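Acireductone dioxygenase (Bacillus anthracis, PDB 4QGL) probably catalyses the reaction of oxygen with the acireductone of the methionine salvage pathway, giving different products according to whether iron or nickel is bound. Local coordinates at residues R111-E123 with D131-P143. Numbering follows the deposited sequence.
Sequences RFIVSGHGIFAIE and DVELEPGDLISVP. With CD (cadmium ion), chain C.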
loop_
_atom_site.group_PDB
_atom_site.type_symbol
_atom_site.label_atom_id
_atom_site.label_comp_id
_atom_site.label_asym_id
_atom_site.label_seq_id
_atom_site.Cartn_x
_atom_site.Cartn_y
_atom_site.Cartn_z
ATOM N N ARG A 111 -3.076 -2.390 -1.670
ATOM C CA ARG A 111 -1.810 -2.908 -1.168
ATOM C C ARG A 111 -1.966 -3.153 0.326
ATOM O O ARG A 111 -2.621 -2.365 0.999
ATOM C CB ARG A 111 -0.657 -1.905 -1.418
ATOM C CG ARG A 111 -0.285 -1.673 -2.886
ATOM C CD ARG A 111 0.246 -2.943 -3.567
ATOM N NE ARG A 111 0.595 -2.717 -4.975
ATOM C CZ ARG A 111 -0.272 -2.709 -5.976
ATOM N NH1 ARG A 111 -1.556 -2.930 -5.760
ATOM N NH2 ARG A 111 0.149 -2.485 -7.200
ATOM N N PHE A 112 -1.397 -4.239 0.846
ATOM C CA PHE A 112 -1.307 -4.410 2.292
ATOM C C PHE A 112 0.139 -4.523 2.685
ATOM O O PHE A 112 0.844 -5.352 2.144
ATOM C CB PHE A 112 -2.043 -5.655 2.724
ATOM C CG PHE A 112 -1.749 -6.090 4.138
ATOM C CD1 PHE A 112 -2.294 -5.439 5.198
ATOM C CD2 PHE A 112 -0.954 -7.188 4.386
ATOM C CE1 PHE A 112 -2.041 -5.857 6.486
ATOM C CE2 PHE A 112 -0.694 -7.616 5.668
ATOM C CZ PHE A 112 -1.236 -6.938 6.721
ATOM N N ILE A 113 0.604 -3.721 3.620
ATOM C CA ILE A 113 2.019 -3.806 3.956
ATOM C C ILE A 113 2.280 -4.906 4.977
ATOM O O ILE A 113 1.636 -4.958 6.036
ATOM C CB ILE A 113 2.562 -2.482 4.502
ATOM C CG1 ILE A 113 2.278 -1.303 3.543
ATOM C CG2 ILE A 113 4.039 -2.610 4.805
ATOM C CD1 ILE A 113 2.277 -1.640 2.069
ATOM N N VAL A 114 3.219 -5.779 4.638
ATOM C CA VAL A 114 3.670 -6.815 5.541
ATOM C C VAL A 114 4.930 -6.435 6.262
ATOM O O VAL A 114 5.044 -6.622 7.450
ATOM C CB VAL A 114 3.979 -8.131 4.818
ATOM C CG1 VAL A 114 4.141 -9.254 5.848
ATOM C CG2 VAL A 114 2.881 -8.519 3.825
ATOM N N SER A 115 5.902 -5.923 5.522
ATOM C CA SER A 115 7.154 -5.421 6.096
ATOM C C SER A 115 7.592 -4.136 5.427
ATOM O O SER A 115 7.127 -3.841 4.341
ATOM C CB SER A 115 8.228 -6.467 5.896
ATOM O OG SER A 115 8.002 -7.563 6.768
ATOM N N GLY A 116 8.515 -3.396 6.062
ATOM C CA GLY A 116 9.086 -2.147 5.523
ATOM C C GLY A 116 8.097 -1.017 5.461
ATOM O O GLY A 116 7.207 -0.924 6.303
ATOM N N HIS A 117 8.250 -0.148 4.453
ATOM C CA HIS A 117 7.432 1.088 4.362
ATOM C C HIS A 117 7.122 1.516 2.943
ATOM O O HIS A 117 7.818 1.134 2.001
ATOM C CB HIS A 117 8.117 2.266 5.052
ATOM C CG HIS A 117 8.544 1.983 6.457
ATOM N ND1 HIS A 117 9.745 1.380 6.760
ATOM C CD2 HIS A 117 7.939 2.232 7.637
ATOM C CE1 HIS A 117 9.856 1.256 8.069
ATOM N NE2 HIS A 117 8.771 1.767 8.625
ATOM N N GLY A 118 6.066 2.294 2.774
ATOM C CA GLY A 118 5.847 2.967 1.511
ATOM C C GLY A 118 5.153 4.273 1.771
ATOM O O GLY A 118 4.673 4.506 2.872
ATOM N N ILE A 119 5.138 5.140 0.765
ATOM C CA ILE A 119 4.354 6.356 0.813
ATOM C C ILE A 119 3.525 6.427 -0.449
ATOM O O ILE A 119 4.075 6.397 -1.527
ATOM C CB ILE A 119 5.207 7.641 0.868
ATOM C CG1 ILE A 119 6.209 7.634 2.022
ATOM C CG2 ILE A 119 4.282 8.841 1.088
ATOM C CD1 ILE A 119 7.402 8.543 1.793
ATOM N N PHE A 120 2.213 6.543 -0.311
ATOM C CA PHE A 120 1.391 6.920 -1.437
ATOM C C PHE A 120 1.067 8.389 -1.399
ATOM O O PHE A 120 0.631 8.901 -0.377
ATOM C CB PHE A 120 0.089 6.161 -1.435
ATOM C CG PHE A 120 0.181 4.850 -2.162
ATOM C CD1 PHE A 120 0.173 4.829 -3.537
ATOM C CD2 PHE A 120 0.277 3.641 -1.478
ATOM C CE1 PHE A 120 0.278 3.643 -4.217
ATOM C CE2 PHE A 120 0.381 2.455 -2.161
ATOM C CZ PHE A 120 0.380 2.462 -3.532
ATOM N N ALA A 121 1.239 9.063 -2.529
ATOM C CA ALA A 121 0.926 10.489 -2.622
ATOM C C ALA A 121 -0.321 10.656 -3.478
ATOM O O ALA A 121 -0.277 10.410 -4.681
ATOM C CB ALA A 121 2.103 11.267 -3.238
ATOM N N ILE A 122 -1.410 11.127 -2.877
ATOM C CA ILE A 122 -2.711 11.103 -3.549
ATOM C C ILE A 122 -3.255 12.509 -3.687
ATOM O O ILE A 122 -3.191 13.329 -2.751
ATOM C CB ILE A 122 -3.699 10.172 -2.817
ATOM C CG1 ILE A 122 -3.148 8.752 -2.800
ATOM C CG2 ILE A 122 -5.041 10.131 -3.540
ATOM C CD1 ILE A 122 -3.524 7.956 -1.566
ATOM N N GLU A 123 -3.749 12.791 -4.886
ATOM C CA GLU A 123 -4.338 14.089 -5.190
ATOM C C GLU A 123 -5.708 14.057 -4.567
ATOM O O GLU A 123 -6.541 13.246 -4.951
ATOM C CB GLU A 123 -4.439 14.323 -6.697
ATOM C CG GLU A 123 -5.001 15.669 -7.111
ATOM C CD GLU A 123 -4.965 15.861 -8.640
ATOM O OE1 GLU A 123 -5.611 15.055 -9.362
ATOM O OE2 GLU A 123 -4.278 16.804 -9.151
ATOM N N ASP A 131 0.087 12.745 1.561
ATOM C CA ASP A 131 0.825 11.499 1.672
ATOM C C ASP A 131 0.023 10.600 2.566
ATOM O O ASP A 131 -0.567 11.049 3.519
ATOM C CB ASP A 131 2.171 11.697 2.394
ATOM C CG ASP A 131 3.247 12.337 1.535
ATOM O OD1 ASP A 131 3.081 12.438 0.299
ATOM O OD2 ASP A 131 4.277 12.734 2.135
ATOM N N VAL A 132 0.024 9.322 2.284
ATOM C CA VAL A 132 -0.293 8.376 3.287
ATOM C C VAL A 132 0.974 7.606 3.478
ATOM O O VAL A 132 1.512 7.019 2.529
ATOM C CB VAL A 132 -1.442 7.434 2.878
ATOM C CG1 VAL A 132 -1.895 6.627 4.076
ATOM C CG2 VAL A 132 -2.598 8.253 2.341
ATOM N N GLU A 133 1.446 7.597 4.709
ATOM C CA GLU A 133 2.638 6.847 5.054
ATOM C C GLU A 133 2.234 5.588 5.781
ATOM O O GLU A 133 1.568 5.646 6.815
ATOM C CB GLU A 133 3.528 7.668 5.959
ATOM C CG GLU A 133 3.829 9.068 5.438
ATOM C CD GLU A 133 4.414 9.924 6.543
ATOM O OE1 GLU A 133 4.290 9.525 7.720
ATOM O OE2 GLU A 133 4.998 11.001 6.285
ATOM N N LEU A 134 2.690 4.462 5.264
ATOM C CA LEU A 134 2.133 3.203 5.677
ATOM C C LEU A 134 3.061 2.409 6.569
ATOM O O LEU A 134 4.264 2.367 6.317
ATOM C CB LEU A 134 1.820 2.370 4.430
ATOM C CG LEU A 134 0.917 3.035 3.403
ATOM C CD1 LEU A 134 0.793 2.136 2.201
ATOM C CD2 LEU A 134 -0.447 3.335 3.980
ATOM N N GLU A 135 2.495 1.756 7.587
ATOM C CA GLU A 135 3.263 0.865 8.450
ATOM C C GLU A 135 2.782 -0.551 8.248
ATOM O O GLU A 135 1.683 -0.785 7.744
ATOM C CB GLU A 135 3.110 1.286 9.903
ATOM C CG GLU A 135 3.732 2.649 10.232
ATOM C CD GLU A 135 5.188 2.513 10.576
ATOM O OE1 GLU A 135 5.607 1.357 10.615
ATOM O OE2 GLU A 135 5.910 3.502 10.807
ATOM N N PRO A 136 3.611 -1.530 8.611
ATOM C CA PRO A 136 3.091 -2.882 8.473
ATOM C C PRO A 136 1.753 -3.036 9.147
ATOM O O PRO A 136 1.511 -2.399 10.144
ATOM C CB PRO A 136 4.151 -3.734 9.165
ATOM C CG PRO A 136 5.430 -2.951 8.936
ATOM C CD PRO A 136 5.041 -1.504 8.989
ATOM N N GLY A 137 0.872 -3.846 8.578
ATOM C CA GLY A 137 -0.470 -4.031 9.149
ATOM C C GLY A 137 -1.489 -3.127 8.485
ATOM O O GLY A 137 -2.689 -3.217 8.788
ATOM N N ASP A 138 -1.000 -2.310 7.548
ATOM C CA ASP A 138 -1.796 -1.301 6.863
ATOM C C ASP A 138 -2.324 -1.803 5.530
ATOM O O ASP A 138 -1.534 -2.132 4.672
ATOM C CB ASP A 138 -0.903 -0.086 6.569
ATOM C CG ASP A 138 -0.873 0.930 7.712
ATOM O OD1 ASP A 138 -1.569 0.713 8.723
ATOM O OD2 ASP A 138 -0.161 1.968 7.615
ATOM N N LEU A 139 -3.641 -1.846 5.314
ATOM C CA LEU A 139 -4.191 -2.054 3.965
ATOM C C LEU A 139 -4.829 -0.796 3.505
ATOM O O LEU A 139 -5.632 -0.233 4.239
ATOM C CB LEU A 139 -5.236 -3.151 3.894
ATOM C CG LEU A 139 -5.792 -3.299 2.458
ATOM C CD1 LEU A 139 -5.902 -4.728 2.077
ATOM C CD2 LEU A 139 -7.115 -2.603 2.251
ATOM N N ILE A 140 -4.484 -0.425 2.263
ATOM C CA ILE A 140 -4.979 0.800 1.649
ATOM C C ILE A 140 -5.531 0.510 0.283
ATOM O O ILE A 140 -4.960 -0.312 -0.436
ATOM C CB ILE A 140 -3.889 1.904 1.517
ATOM C CG1 ILE A 140 -4.513 3.146 0.909
ATOM C CG2 ILE A 140 -2.701 1.499 0.654
ATOM C CD1 ILE A 140 -3.549 4.271 0.808
ATOM N N SER A 141 -6.641 1.156 -0.083
ATOM C CA SER A 141 -7.108 1.072 -1.464
ATOM C C SER A 141 -7.233 2.444 -2.072
ATOM O O SER A 141 -7.963 3.312 -1.588
ATOM C CB SER A 141 -8.437 0.322 -1.660
ATOM O OG SER A 141 -8.852 0.447 -3.033
ATOM N N VAL A 142 -6.522 2.589 -3.174
ATOM C CA VAL A 142 -6.421 3.804 -3.841
ATOM C C VAL A 142 -7.384 3.743 -5.006
ATOM O O VAL A 142 -7.183 2.954 -5.931
ATOM C CB VAL A 142 -4.984 4.002 -4.328
ATOM C CG1 VAL A 142 -4.908 5.168 -5.309
ATOM C CG2 VAL A 142 -4.042 4.213 -3.145
ATOM N N PRO A 143 -8.417 4.601 -4.982
ATOM C CA PRO A 143 -9.537 4.550 -5.922
ATOM C C PRO A 143 -9.185 4.783 -7.397
ATOM O O PRO A 143 -8.209 5.454 -7.751
ATOM C CB PRO A 143 -10.490 5.652 -5.440
ATOM C CG PRO A 143 -9.694 6.524 -4.549
ATOM C CD PRO A 143 -8.453 5.796 -4.117
HETATM CD CD CD C . 7.791 2.184 11.058
#
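With CG beside the backbone N in both H117 (chi1 -52°) and E135 (chi1 -66°), and the glutamate chain bent at chi2, ring and carboxylate lie side by side and converge on one cadmium ion. H117 NE2 meets the metal in the plane of the ring at 2.7 Å; E135 chelates it with OE1 at 2.4 Å and OE2 at 2.3 Å. The two planes stand 84° apart, and G1 O joins the site, while D155 holds H117 ND1.

Next to this site, E135-D138 form a type II turn. E135 N donates to D138 OD2 at 2.7 Å, meeting the carboxylate from above its plane; Y34 and K36 engage the other oxygen, OD1. The turn is tied to strand 111-113 by G137 N, which donates to I113 O, and by I113 N, which donates to D138 O. F112 CE1 comes within 3.4 Å of G137 C, and W37 stacks on the same ring.

Between the sheets, I113 and L134 cross at about a right angle, I113 CG1 lying 3.8 Å from L134 CB. L134 CD1 then reaches the edge of the F120 ring, near its plane, whereas V142 CG2 sits over one face, offset toward the rim. I122 CD1 lies between V132 CG2 (4.0 Å) and V142 CG2, extending this apolar layer.

Reciprocal bonds define two antiparallel ladders, R111 with I140 and F120 with V132. Because the chain turns a corner at V114 and S115, a classic beta bulge facing V159, these ladders belong to different sheets, whose facing side chains form the core of a cupin beta-sandwich. F120 and V142 also touch H148, a ligand of another cadmium in what is probably the catalytic iron or nickel site of this RmlC-like cupin.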